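Local atomic coordinates of methyltransferase 1 (PDB entry 2I2X), a protein that carries a methyl group on its corrinoid prosthetic group, accepting it from methanol with the help of MtaB and passing it to coenzyme M through MtaA. Residues Y189-V194 and F207-G212; V127-E132 and I176-T181; A145-N150 and D233-A238. All coordinates share one frame; numbering follows the deposited sequence.

Interaction 1 of 3, residues Y189-V194 and F207-G212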
loop_
_atom_site.group_PDB
_atom_site.type_symbol
_atom_site.label_atom_id
_atom_site.label_comp_id
_atom_site.label_asym_id
_atom_site.label_seq_id
_atom_site.Cartn_x
_atom_site.Cartn_y
_atom_site.Cartn_z
ATOM N N TYR B 189 18.240 15.187 4.429
ATOM C CA TYR B 189 19.031 16.088 3.605
ATOM C C TYR B 189 20.069 16.934 4.361
ATOM O O TYR B 189 20.897 17.600 3.734
ATOM C CB TYR B 189 18.129 16.947 2.707
ATOM C CG TYR B 189 17.870 16.281 1.372
ATOM C CD1 TYR B 189 16.569 16.098 0.890
ATOM C CD2 TYR B 189 18.939 15.795 0.603
ATOM C CE1 TYR B 189 16.344 15.464 -0.346
ATOM C CE2 TYR B 189 18.731 15.164 -0.628
ATOM C CZ TYR B 189 17.440 14.999 -1.097
ATOM O OH TYR B 189 17.255 14.372 -2.313
ATOM N N ALA B 190 20.038 16.891 5.693
ATOM C CA ALA B 190 21.036 17.580 6.504
ATOM C C ALA B 190 22.382 16.874 6.414
ATOM O O ALA B 190 23.386 17.390 6.900
ATOM C CB ALA B 190 20.580 17.687 7.948
ATOM N N PHE B 191 22.400 15.695 5.793
ATOM C CA PHE B 191 23.654 14.991 5.527
ATOM C C PHE B 191 24.398 15.690 4.382
ATOM O O PHE B 191 25.629 15.750 4.385
ATOM C CB PHE B 191 23.420 13.515 5.173
ATOM C CG PHE B 191 22.899 12.658 6.315
ATOM C CD1 PHE B 191 22.909 13.106 7.635
ATOM C CD2 PHE B 191 22.416 11.368 6.056
ATOM C CE1 PHE B 191 22.433 12.290 8.671
ATOM C CE2 PHE B 191 21.946 10.553 7.085
ATOM C CZ PHE B 191 21.957 11.013 8.394
ATOM N N LYS B 192 23.628 16.189 3.404
ATOM C CA LYS B 192 24.121 17.080 2.345
ATOM C C LYS B 192 24.968 18.159 2.977
ATOM O O LYS B 192 26.193 18.130 2.861
ATOM C CB LYS B 192 22.952 17.753 1.598
ATOM C CG LYS B 192 22.683 17.294 0.163
ATOM C CD LYS B 192 23.530 18.056 -0.848
ATOM C CE LYS B 192 23.656 17.271 -2.148
ATOM N NZ LYS B 192 24.932 17.585 -2.858
ATOM N N GLU B 193 24.308 19.092 3.664
ATOM C CA GLU B 193 24.981 20.202 4.332
ATOM C C GLU B 193 26.259 19.774 5.026
ATOM O O GLU B 193 27.316 20.336 4.754
ATOM C CB GLU B 193 24.056 20.890 5.329
ATOM C CG GLU B 193 23.505 22.209 4.834
ATOM C CD GLU B 193 22.768 22.969 5.924
ATOM O OE1 GLU B 193 21.593 22.615 6.207
ATOM O OE2 GLU B 193 23.366 23.920 6.488
ATOM N N VAL B 194 26.159 18.765 5.891
ATOM C CA VAL B 194 27.312 18.244 6.635
ATOM C C VAL B 194 28.453 17.795 5.715
ATOM O O VAL B 194 29.577 18.261 5.864
ATOM C CB VAL B 194 26.908 17.116 7.625
ATOM C CG1 VAL B 194 28.136 16.425 8.204
ATOM C CG2 VAL B 194 26.051 17.688 8.747
ATOM N N PHE B 207 32.011 9.411 7.051
ATOM C CA PHE B 207 30.774 9.876 7.662
ATOM C C PHE B 207 29.761 8.747 7.626
ATOM O O PHE B 207 29.089 8.561 6.621
ATOM C CB PHE B 207 30.270 11.085 6.875
ATOM C CG PHE B 207 28.997 11.696 7.401
ATOM C CD1 PHE B 207 28.594 11.514 8.722
ATOM C CD2 PHE B 207 28.224 12.509 6.572
ATOM C CE1 PHE B 207 27.419 12.102 9.196
ATOM C CE2 PHE B 207 27.052 13.104 7.039
ATOM C CZ PHE B 207 26.648 12.898 8.353
ATOM N N ALA B 208 29.664 7.978 8.706
ATOM C CA ALA B 208 28.753 6.827 8.730
ATOM C C ALA B 208 27.299 7.225 9.050
ATOM O O ALA B 208 26.972 7.588 10.183
ATOM C CB ALA B 208 29.254 5.764 9.692
ATOM N N CYS B 209 26.440 7.142 8.036
ATOM C CA CYS B 209 25.056 7.575 8.126
ATOM C C CYS B 209 24.064 6.435 8.325
ATOM O O CYS B 209 24.193 5.374 7.705
ATOM C CB CYS B 209 24.683 8.306 6.851
ATOM S SG CYS B 209 25.647 9.775 6.550
ATOM N N GLY B 210 23.053 6.682 9.158
ATOM C CA GLY B 210 21.989 5.714 9.426
ATOM C C GLY B 210 20.683 6.365 9.830
ATOM O O GLY B 210 20.553 7.591 9.802
ATOM N N GLY B 211 19.717 5.535 10.207
ATOM C CA GLY B 211 18.373 6.003 10.559
ATOM C C GLY B 211 17.288 5.502 9.616
ATOM O O GLY B 211 17.563 5.142 8.465
ATOM N N GLY B 212 16.048 5.495 10.100
ATOM C CA GLY B 212 14.929 4.905 9.382
ATOM C C GLY B 212 14.734 5.465 7.993
ATOM O O GLY B 212 14.389 4.732 7.070
#
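Two phenylalanine rings meet in a T-shaped arrangement between helix 190-199 and strand 207-210, the edge of Phe207 turned toward the face of Phe191. Their centroids lie 5.4 Å apart and the planes stand at 77°. Phe191 reaches out from the helix with CG anti to its own carbonyl carbon (chi1 -68°), whereas Phe207 holds CG anti to its backbone N (chi1 -179°), so that the tip atom CZ of Phe207 comes 3.8 Å from CD1 of Phe191. Cys209 fills the angle between the two planes. Its SG sits 3.9 Å from the centroid of the Phe191 ring, over the face but shifted toward the rim, and it also lies above the centre of the Phe207 ring; CB of Cys209 closes on Phe191 CE2 at 3.5 Å. One turn on, Val194 lays CG1 3.7 Å from CE2 of Phe207, crossing that ring at about a right angle. An alanine in place of Phe191 would probably lose both the T-shaped pair and the sulfur-aromatic contact, loosening the helix from the strand. Helix and strand belong to one beta-alpha-beta unit; Ala208 O of the strand is hydrogen-bonded to the cofactor, and Gly210, Gly211 and Gly212 also line the corrinoid pocket. Without charged groups, the contact probably rests on close fit, dispersion and the weak electrostatics of C-H edge and sulfur against the pi face.

Interaction 2 of 3, residues V127-E132 and I176-T181; sequences VCHVAE and IMLTGT
Strands 125-130 and 177-181 run parallel, their axes 4.8 Å apart at the closest and inclined by 16°, as neighbours in the central sheet of the Rossmann-like B12-binding domain. Val127 pairs with Leu178, Cys128 with Thr179, His129 with Gly180 and Val130 with Thr181. The ladder starts with Val127 N to Met177 O, continues with an almost straight bond of 2.8 Å from Thr179 N to Val127 O, and finishes with Ala131 N to Thr181 O; the bond from Thr181 N to His129 O is weak. Side chains alternate between the faces. On the face packed by helix 190-199, Val127 CG1 lies alongside Leu178 CD1 at 3.8 Å. On the other face, Cys128, Thr179, Val130 and Thr181 look toward helix 138-149, and Thr181 OG1 is hydrogen-bonded to the cofactor atom N3B. Thr179 to Thr181 thus line the corrinoid pocket, while Val130 on the neighbouring strand lies near the cobalt ligand His136. With CG set between its own N and C (chi1 82°), His129 leans its imidazole across to the partner strand beside Gly180, where a CB would be tight against CE1. Thr179 O is gripped twice by His129: by the backbone N at 3.2 Å from above the carbonyl plane, and on a lone pair in that plane by ND1 at 2.8 Å, a bent bond with the oxygen somewhat out of the imidazole plane.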
loop_
_atom_site.group_PDB
_atom_site.type_symbol
_atom_site.label_atom_id
_atom_site.label_comp_id
_atom_site.label_asym_id
_atom_site.label_seq_id
_atom_site.Cartn_x
_atom_site.Cartn_y
_atom_site.Cartn_z
ATOM N N VAL B 127 32.536 11.331 16.797
ATOM C CA VAL B 127 31.521 12.358 17.020
ATOM C C VAL B 127 30.203 11.786 16.494
ATOM O O VAL B 127 30.165 11.193 15.403
ATOM C CB VAL B 127 31.865 13.690 16.291
ATOM C CG1 VAL B 127 30.749 14.721 16.442
ATOM C CG2 VAL B 127 33.147 14.260 16.819
ATOM N N CYS B 128 29.138 11.960 17.280
ATOM C CA CYS B 128 27.792 11.513 16.915
ATOM C C CYS B 128 26.779 12.640 16.971
ATOM O O CYS B 128 26.760 13.429 17.918
ATOM C CB CYS B 128 27.349 10.395 17.842
ATOM S SG CYS B 128 28.451 8.996 17.790
ATOM N N HIS B 129 25.930 12.710 15.953
ATOM C CA HIS B 129 24.873 13.709 15.931
ATOM C C HIS B 129 23.613 13.187 15.259
ATOM O O HIS B 129 23.651 12.199 14.530
ATOM C CB HIS B 129 25.357 15.005 15.250
ATOM C CG HIS B 129 25.299 14.971 13.751
ATOM N ND1 HIS B 129 26.053 14.094 12.991
ATOM C CD2 HIS B 129 24.582 15.713 12.873
ATOM C CE1 HIS B 129 25.797 14.299 11.711
ATOM N NE2 HIS B 129 24.907 15.273 11.613
ATOM N N VAL B 130 22.507 13.863 15.536
ATOM C CA VAL B 130 21.263 13.696 14.818
ATOM C C VAL B 130 21.143 14.898 13.878
ATOM O O VAL B 130 21.521 16.018 14.242
ATOM C CB VAL B 130 20.061 13.632 15.794
ATOM C CG1 VAL B 130 18.765 13.478 15.052
ATOM C CG2 VAL B 130 20.221 12.486 16.735
ATOM N N ALA B 131 20.642 14.651 12.668
ATOM C CA ALA B 131 20.447 15.690 11.644
ATOM C C ALA B 131 19.705 16.919 12.166
ATOM O O ALA B 131 18.873 16.813 13.066
ATOM C CB ALA B 131 19.697 15.100 10.458
ATOM N N GLU B 132 19.981 18.092 11.608
ATOM C CA GLU B 132 19.212 19.257 12.055
ATOM C C GLU B 132 17.784 19.166 11.548
ATOM O O GLU B 132 17.534 18.668 10.445
ATOM C CB GLU B 132 19.891 20.613 11.742
ATOM C CG GLU B 132 19.617 21.233 10.372
ATOM C CD GLU B 132 20.268 22.618 10.192
ATOM O OE1 GLU B 132 19.749 23.619 10.760
ATOM O OE2 GLU B 132 21.294 22.684 9.460
ATOM N N ILE B 176 38.056 10.064 14.426
ATOM C CA ILE B 176 38.358 9.156 13.333
ATOM C C ILE B 176 37.118 8.913 12.460
ATOM O O ILE B 176 37.224 8.521 11.286
ATOM C CB ILE B 176 38.904 7.823 13.873
ATOM C CG1 ILE B 176 38.055 7.339 15.061
ATOM C CG2 ILE B 176 40.386 7.991 14.270
ATOM C CD1 ILE B 176 37.876 5.837 15.129
ATOM N N MET B 177 35.947 9.182 13.039
ATOM C CA MET B 177 34.676 8.833 12.428
ATOM C C MET B 177 33.544 9.748 12.869
ATOM O O MET B 177 33.403 10.064 14.056
ATOM C CB MET B 177 34.346 7.390 12.779
ATOM C CG MET B 177 32.892 7.047 12.722
ATOM S SD MET B 177 32.751 5.386 12.108
ATOM C CE MET B 177 32.987 5.697 10.359
ATOM N N LEU B 178 32.732 10.156 11.900
ATOM C CA LEU B 178 31.547 10.950 12.167
ATOM C C LEU B 178 30.300 10.109 11.924
ATOM O O LEU B 178 30.149 9.552 10.835
ATOM C CB LEU B 178 31.540 12.165 11.244
ATOM C CG LEU B 178 30.382 13.144 11.361
ATOM C CD1 LEU B 178 30.443 13.833 12.714
ATOM C CD2 LEU B 178 30.443 14.156 10.220
ATOM N N THR B 179 29.418 10.004 12.923
ATOM C CA THR B 179 28.092 9.362 12.726
ATOM C C THR B 179 26.966 10.378 12.604
ATOM O O THR B 179 26.986 11.430 13.249
ATOM C CB THR B 179 27.699 8.291 13.813
ATOM O OG1 THR B 179 27.338 8.930 15.034
ATOM C CG2 THR B 179 28.814 7.313 14.088
ATOM N N GLY B 180 25.987 10.045 11.765
ATOM C CA GLY B 180 24.765 10.839 11.609
ATOM C C GLY B 180 23.513 9.976 11.566
ATOM O O GLY B 180 23.518 8.872 11.006
ATOM N N THR B 181 22.432 10.483 12.152
ATOM C CA THR B 181 21.185 9.758 12.237
ATOM C C THR B 181 20.060 10.662 11.782
ATOM O O THR B 181 19.818 11.710 12.390
ATOM C CB THR B 181 20.936 9.288 13.672
ATOM O OG1 THR B 181 21.889 8.276 13.995
ATOM C CG2 THR B 181 19.533 8.698 13.840
#

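Interaction 3 of 3, residues A145-N150 and D233-A238; sequences ALLRAN and DAPKIA
Helices 138-149 and 233-242 pack beside each other in the Rossmann-like cobalamin-binding domain, the first leading on from strand 125-130 and the second following the last strand of the sheet, 225-227. Their short segments cross at 47° with axes 8.8 Å apart, and the backbones come nearest where Leu147 faces Pro235, whose CA atoms are 5.6 Å apart. Pro235 is the centre of the contact. Lying in the first turn of its helix, where no earlier turn offers a carbonyl, the proline forgoes no i to i-4 backbone hydrogen bond, and its ring points at the last turn of the other helix. CG of Pro235 approaches the carbonyl O of Leu146 to 3.3 Å and the CB of that leucine to 4.1 Å. Leu147 works from the flank of its helix: although CB leaves to the side, CD1 swings back to lie 3.5 Å from Pro235 N and 3.9 Å from the methyl CB of Ala234. Beyond the end of the helix, Asn150 crosses the proline obliquely, its amide ND2 3.5 Å from Pro235 CB. The prolyl ring thus meets the Leu146 carbonyl and CB, the Leu147 methyl CD1 and the Asn150 side chain, while Ala234 CB adds to the Leu147 contact, and the helices are joined by van der Waals packing. Behind this layer, Leu147 continues onto Val126 and Cys128 of strand 125-130 and onto Val154 of strand 153-158, tying the helix pair to the sheet. Away from the contact, Ala149 rests on Met81 and Ile85, while Lys236 and Ile237 touch Phe255, so helix 138-149 also borders helix 72-89, and helix 233-242 borders helix 248-255.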
loop_
_atom_site.group_PDB
_atom_site.type_symbol
_atom_site.label_atom_id
_atom_site.label_comp_id
_atom_site.label_asym_id
_atom_site.label_seq_id
_atom_site.Cartn_x
_atom_site.Cartn_y
_atom_site.Cartn_z
ATOM N N ALA B 145 26.002 4.116 22.654
ATOM C CA ALA B 145 26.301 3.039 23.603
ATOM C C ALA B 145 27.248 1.995 23.010
ATOM O O ALA B 145 28.314 1.729 23.566
ATOM C CB ALA B 145 25.027 2.392 24.113
ATOM N N LEU B 146 26.875 1.440 21.864
ATOM C CA LEU B 146 27.684 0.405 21.213
ATOM C C LEU B 146 29.098 0.863 20.836
ATOM O O LEU B 146 30.011 0.045 20.726
ATOM C CB LEU B 146 26.939 -0.214 20.016
ATOM C CG LEU B 146 25.969 -1.390 20.256
ATOM C CD1 LEU B 146 26.720 -2.709 20.491
ATOM C CD2 LEU B 146 24.956 -1.133 21.387
ATOM N N LEU B 147 29.271 2.169 20.659
ATOM C CA LEU B 147 30.592 2.762 20.466
ATOM C C LEU B 147 31.388 2.827 21.771
ATOM O O LEU B 147 32.575 2.478 21.798
ATOM C CB LEU B 147 30.470 4.152 19.838
ATOM C CG LEU B 147 30.817 4.402 18.360
ATOM C CD1 LEU B 147 30.862 3.151 17.502
ATOM C CD2 LEU B 147 29.862 5.424 17.764
ATOM N N ARG B 148 30.735 3.266 22.849
ATOM C CA ARG B 148 31.370 3.334 24.167
ATOM C C ARG B 148 31.618 1.941 24.740
ATOM O O ARG B 148 32.440 1.764 25.638
ATOM C CB ARG B 148 30.536 4.177 25.132
ATOM C CG ARG B 148 30.679 5.663 24.881
ATOM C CD ARG B 148 29.731 6.491 25.721
ATOM N NE ARG B 148 29.699 7.871 25.244
ATOM C CZ ARG B 148 28.746 8.760 25.527
ATOM N NH1 ARG B 148 27.710 8.428 26.295
ATOM N NH2 ARG B 148 28.828 9.992 25.035
ATOM N N ALA B 149 30.902 0.956 24.202
ATOM C CA ALA B 149 31.047 -0.433 24.612
ATOM C C ALA B 149 32.175 -1.156 23.863
ATOM O O ALA B 149 32.790 -2.074 24.409
ATOM C CB ALA B 149 29.748 -1.154 24.419
ATOM N N ASN B 150 32.433 -0.743 22.619
ATOM C CA ASN B 150 33.508 -1.317 21.795
ATOM C C ASN B 150 34.866 -0.607 21.990
ATOM O O ASN B 150 35.793 -0.788 21.194
ATOM C CB ASN B 150 33.105 -1.333 20.309
ATOM C CG ASN B 150 33.501 -2.633 19.594
ATOM O OD1 ASN B 150 34.684 -2.896 19.339
ATOM N ND2 ASN B 150 32.501 -3.443 19.251
ATOM N N ASP B 233 26.440 -1.887 13.303
ATOM C CA ASP B 233 27.270 -1.482 12.167
ATOM C C ASP B 233 28.221 -0.315 12.495
ATOM O O ASP B 233 29.191 -0.088 11.766
ATOM C CB ASP B 233 26.393 -1.106 10.955
ATOM C CG ASP B 233 25.740 -2.314 10.276
ATOM O OD1 ASP B 233 26.467 -3.174 9.744
ATOM O OD2 ASP B 233 24.491 -2.382 10.240
ATOM N N ALA B 234 27.951 0.412 13.585
ATOM C CA ALA B 234 28.759 1.587 13.963
ATOM C C ALA B 234 30.196 1.272 14.428
ATOM O O ALA B 234 31.143 1.866 13.904
ATOM C CB ALA B 234 28.023 2.462 14.981
ATOM N N PRO B 235 30.371 0.368 15.425
ATOM C CA PRO B 235 31.738 -0.102 15.744
ATOM C C PRO B 235 32.457 -0.845 14.591
ATOM O O PRO B 235 33.643 -0.605 14.350
ATOM C CB PRO B 235 31.518 -1.044 16.940
ATOM C CG PRO B 235 30.201 -0.652 17.512
ATOM C CD PRO B 235 29.374 -0.216 16.344
ATOM N N LYS B 236 31.729 -1.724 13.895
ATOM C CA LYS B 236 32.256 -2.529 12.784
ATOM C C LYS B 236 32.864 -1.667 11.675
ATOM O O LYS B 236 33.883 -2.030 11.083
ATOM C CB LYS B 236 31.144 -3.418 12.213
ATOM C CG LYS B 236 31.621 -4.639 11.437
ATOM C CD LYS B 236 30.467 -5.614 11.161
ATOM C CE LYS B 236 30.959 -6.894 10.478
ATOM N NZ LYS B 236 29.850 -7.836 10.149
ATOM N N ILE B 237 32.230 -0.528 11.409
ATOM C CA ILE B 237 32.709 0.435 10.420
ATOM C C ILE B 237 33.852 1.305 10.977
ATOM O O ILE B 237 34.636 1.876 10.214
ATOM C CB ILE B 237 31.527 1.298 9.863
ATOM C CG1 ILE B 237 31.904 2.023 8.570
ATOM C CG2 ILE B 237 30.968 2.258 10.915
ATOM C CD1 ILE B 237 31.477 1.274 7.335
ATOM N N ALA B 238 33.943 1.385 12.305
ATOM C CA ALA B 238 35.003 2.139 12.979
ATOM C C ALA B 238 36.244 1.271 13.198
ATOM O O ALA B 238 37.360 1.786 13.320
ATOM C CB ALA B 238 34.500 2.703 14.297
#

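From the N terminus, strand 125-130 opens interaction 2, and helix 138-149 opens interaction 3 before strand 177-181 closes interaction 2; these two therefore cross along the chain. Interaction 1 opens only afterwards, at helix 190-199, and closes at strand 207-210, in series with interaction 2 and nested within the long loop that helix 233-242 finally closes. Strand 177-181 bridges interactions 1 and 2, since it lies between strands 125-130 and 207-210 in the sheet and probable hydrogen bonds run to it from Ala208 N and Gly210 N. Interaction 3 meets that sheet through Leu147 against Cys128 and Ile237 against Met177, joining helices to strands.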